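Local coordinates for protein L-threonine-O-3-phosphate decarboxylase (Porphyromonas gingivalis, PDB 3FKD) that probably binds pyridoxal 5'-phosphate and probably acts as an L-threonine-O-3-phosphate decarboxylase, at residues E120-E124 / E150-L154. Coordinates in Å, arbitrary orientation, origin at the centre of the assembly. Numbering follows the deposited sequence.
Sequences EDIGE and EILRL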
ATOM      1  N   GLU A 120      -5.575 -20.593 -26.540  1.00 38.62           N
ATOM      2  CA  GLU A 120      -6.680 -21.366 -27.046  1.00 39.43           C
ATOM      3  C   GLU A 120      -7.838 -20.436 -26.734  1.00 40.73           C
ATOM      4  O   GLU A 120      -7.686 -19.497 -25.949  1.00 39.03           O
ATOM      5  CB  GLU A 120      -6.705 -22.723 -26.353  1.00 38.24           C
ATOM      6  CG  GLU A 120      -5.243 -23.269 -26.272  1.00 40.16           C
ATOM      7  CD  GLU A 120      -5.130 -24.769 -25.993  1.00 48.36           C
ATOM      8  OE1 GLU A 120      -6.193 -25.420 -25.811  1.00 48.99           O
ATOM      9  OE2 GLU A 120      -3.972 -25.285 -25.941  1.00 42.76           O
ATOM     10  N   ASP A 121      -8.955 -20.605 -27.416  1.00 42.09           N
ATOM     11  CA  ASP A 121      -9.941 -19.543 -27.418  1.00 41.67           C
ATOM     12  C   ASP A 121     -10.704 -19.605 -26.118  1.00 45.51           C
ATOM     13  O   ASP A 121     -11.412 -20.579 -25.857  1.00 45.05           O
ATOM     14  CB  ASP A 121     -10.889 -19.690 -28.600  1.00 45.09           C
ATOM     15  CG  ASP A 121     -11.944 -18.613 -28.644  1.00 45.70           C
ATOM     16  OD1 ASP A 121     -11.884 -17.688 -27.808  1.00 46.94           O
ATOM     17  OD2 ASP A 121     -12.837 -18.690 -29.517  1.00 45.05           O
ATOM     18  N   ILE A 122     -10.551 -18.571 -25.296  1.00 41.09           N
ATOM     19  CA  ILE A 122     -11.235 -18.536 -24.028  1.00 41.51           C
ATOM     20  C   ILE A 122     -12.755 -18.472 -24.203  1.00 41.91           C
ATOM     21  O   ILE A 122     -13.518 -18.841 -23.301  1.00 37.53           O
ATOM     22  CB  ILE A 122     -10.704 -17.388 -23.175  1.00 44.02           C
ATOM     23  CG1 ILE A 122     -10.527 -16.141 -24.038  1.00 45.28           C
ATOM     24  CG2 ILE A 122      -9.332 -17.764 -22.612  1.00 44.59           C
ATOM     25  CD1 ILE A 122     -11.822 -15.482 -24.450  1.00 45.27           C
ATOM     26  N   GLY A 123     -13.188 -18.033 -25.384  1.00 42.70           N
ATOM     27  CA  GLY A 123     -14.604 -17.859 -25.667  1.00 42.46           C
ATOM     28  C   GLY A 123     -15.349 -19.176 -25.633  1.00 43.27           C
ATOM     29  O   GLY A 123     -16.567 -19.234 -25.769  1.00 44.87           O
ATOM     30  N   GLU A 124     -14.591 -20.232 -25.383  1.00 42.71           N
ATOM     31  CA  GLU A 124     -14.993 -21.583 -25.664  1.00 42.69           C
ATOM     32  C   GLU A 124     -14.468 -22.481 -24.536  1.00 42.61           C
ATOM     33  O   GLU A 124     -14.304 -23.681 -24.691  1.00 44.13           O
ATOM     34  CB  GLU A 124     -14.368 -21.924 -27.010  1.00 49.08           C
ATOM     35  CG  GLU A 124     -14.649 -23.239 -27.614  1.00 48.22           C
ATOM     36  CD  GLU A 124     -13.414 -23.688 -28.304  1.00 54.09           C
ATOM     37  OE1 GLU A 124     -12.350 -23.208 -27.855  1.00 50.72           O
ATOM     38  OE2 GLU A 124     -13.480 -24.484 -29.278  1.00 62.24           O
ATOM     39  N   GLU A 150     -14.227  -9.716 -29.253  1.00 43.59           N
ATOM     40  CA  GLU A 150     -14.265 -11.074 -28.718  1.00 45.03           C
ATOM     41  C   GLU A 150     -14.638 -10.988 -27.251  1.00 45.13           C
ATOM     42  O   GLU A 150     -15.414 -11.794 -26.732  1.00 48.23           O
ATOM     43  CB  GLU A 150     -12.913 -11.762 -28.899  1.00 44.85           C
ATOM     44  CG  GLU A 150     -12.774 -13.054 -28.115  1.00 48.66           C
ATOM     45  CD  GLU A 150     -13.719 -14.162 -28.577  1.00 51.68           C
ATOM     46  OE1 GLU A 150     -14.309 -14.043 -29.681  1.00 54.82           O
ATOM     47  OE2 GLU A 150     -13.861 -15.160 -27.832  1.00 49.07           O
ATOM     48  N   ILE A 151     -14.107  -9.973 -26.590  1.00 41.95           N
ATOM     49  CA  ILE A 151     -14.420  -9.740 -25.199  1.00 39.59           C
ATOM     50  C   ILE A 151     -15.904  -9.416 -25.017  1.00 41.66           C
ATOM     51  O   ILE A 151     -16.558 -10.050 -24.189  1.00 40.93           O
ATOM     52  CB  ILE A 151     -13.498  -8.674 -24.585  1.00 37.39           C
ATOM     53  CG1 ILE A 151     -12.087  -9.248 -24.451  1.00 36.13           C
ATOM     54  CG2 ILE A 151     -13.996  -8.275 -23.223  1.00 37.63           C
ATOM     55  CD1 ILE A 151     -11.093  -8.363 -23.758  1.00 33.71           C
ATOM     56  N   LEU A 152     -16.445  -8.468 -25.793  1.00 40.13           N
ATOM     57  CA  LEU A 152     -17.879  -8.127 -25.684  1.00 41.65           C
ATOM     58  C   LEU A 152     -18.868  -9.315 -25.782  1.00 40.79           C
ATOM     59  O   LEU A 152     -19.914  -9.317 -25.140  1.00 39.66           O
ATOM     60  CB  LEU A 152     -18.278  -7.020 -26.672  1.00 38.21           C
ATOM     61  CG  LEU A 152     -17.533  -5.723 -26.407  1.00 40.18           C
ATOM     62  CD1 LEU A 152     -17.710  -4.693 -27.506  1.00 35.72           C
ATOM     63  CD2 LEU A 152     -17.991  -5.177 -25.040  1.00 40.95           C
ATOM     64  N   ARG A 153     -18.562 -10.326 -26.578  1.00 42.30           N
ATOM     65  CA  ARG A 153     -19.509 -11.422 -26.663  1.00 42.91           C
ATOM     66  C   ARG A 153     -19.386 -12.320 -25.450  1.00 43.85           C
ATOM     67  O   ARG A 153     -20.371 -12.911 -25.029  1.00 44.09           O
ATOM     68  CB  ARG A 153     -19.444 -12.183 -27.993  1.00 47.94           C
ATOM     69  CG  ARG A 153     -18.297 -13.188 -28.192  1.00 50.89           C
ATOM     70  CD  ARG A 153     -17.947 -13.202 -29.683  1.00 53.56           C
ATOM     71  NE  ARG A 153     -18.404 -11.934 -30.266  1.00 55.15           N
ATOM     72  CZ  ARG A 153     -19.172 -11.823 -31.349  1.00 57.54           C
ATOM     73  NH1 ARG A 153     -19.537 -12.911 -32.025  1.00 60.03           N
ATOM     74  NH2 ARG A 153     -19.556 -10.622 -31.767  1.00 52.47           N
ATOM     75  N   LEU A 154     -18.195 -12.383 -24.855  1.00 42.83           N
ATOM     76  CA  LEU A 154     -18.034 -13.081 -23.575  1.00 41.25           C
ATOM     77  C   LEU A 154     -18.858 -12.436 -22.427  1.00 40.93           C
ATOM     78  O   LEU A 154     -19.511 -13.125 -21.639  1.00 39.70           O
ATOM     79  CB  LEU A 154     -16.565 -13.101 -23.165  1.00 38.95           C
ATOM     80  CG  LEU A 154     -15.517 -13.704 -24.068  1.00 39.68           C
ATOM     81  CD1 LEU A 154     -14.196 -13.040 -23.796  1.00 37.39           C
ATOM     82  CD2 LEU A 154     -15.440 -15.198 -23.800  1.00 42.08           C
TER
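A small contact, part apolar and part lined by a carboxylate, joins a surface loop to a helix: residues 120-124, in the connection between strands 112-117 and 132-136, pack against one face of helix 148-157, through Glu150 and Leu154. The two segments bury 158 Å² in all and share no hydrogen bond. Its apolar part is the meeting of CD1 of Ile122 with CD1 of Leu154 at 3.5 Å. Both side chains are buried; Ile122 also touches Leu146 and Tyr116, and Leu154 reaches Phe163 on strand 162-166, so the pair continues into the hydrophobic layer between helix and sheet. Beside it the backbone of the loop comes close to the helix, with the CA of Gly123 3.4 Å from CD2 of Leu154 and 3.5 Å from OE2 of Glu150. With the Glu150 carboxylate placed as it is, a beta carbon here would collide with OE2. An Asx turn shapes this part of the loop: OD1 of Asp121 accepts a hydrogen bond of 2.8 Å from N of Gly123, while the carbonyl of Asp121 is hydrogen-bonded to the hydroxyl of Tyr116. The same OD1 lies 3.2 Å from OE2 of Glu150, two like-charged acceptors, not a bond. Ile151 points away from the loop and packs on Leu165 of strand 162-166, on the sheet side of the helix. This is peripheral packing in the seven-stranded, mixed α/β domain characteristic of fold-type I PLP enzymes: a loop leaving edge strand 112-117 is laid against the helix that connects parallel strands 132-136 and 162-166 in a beta-alpha-beta crossover.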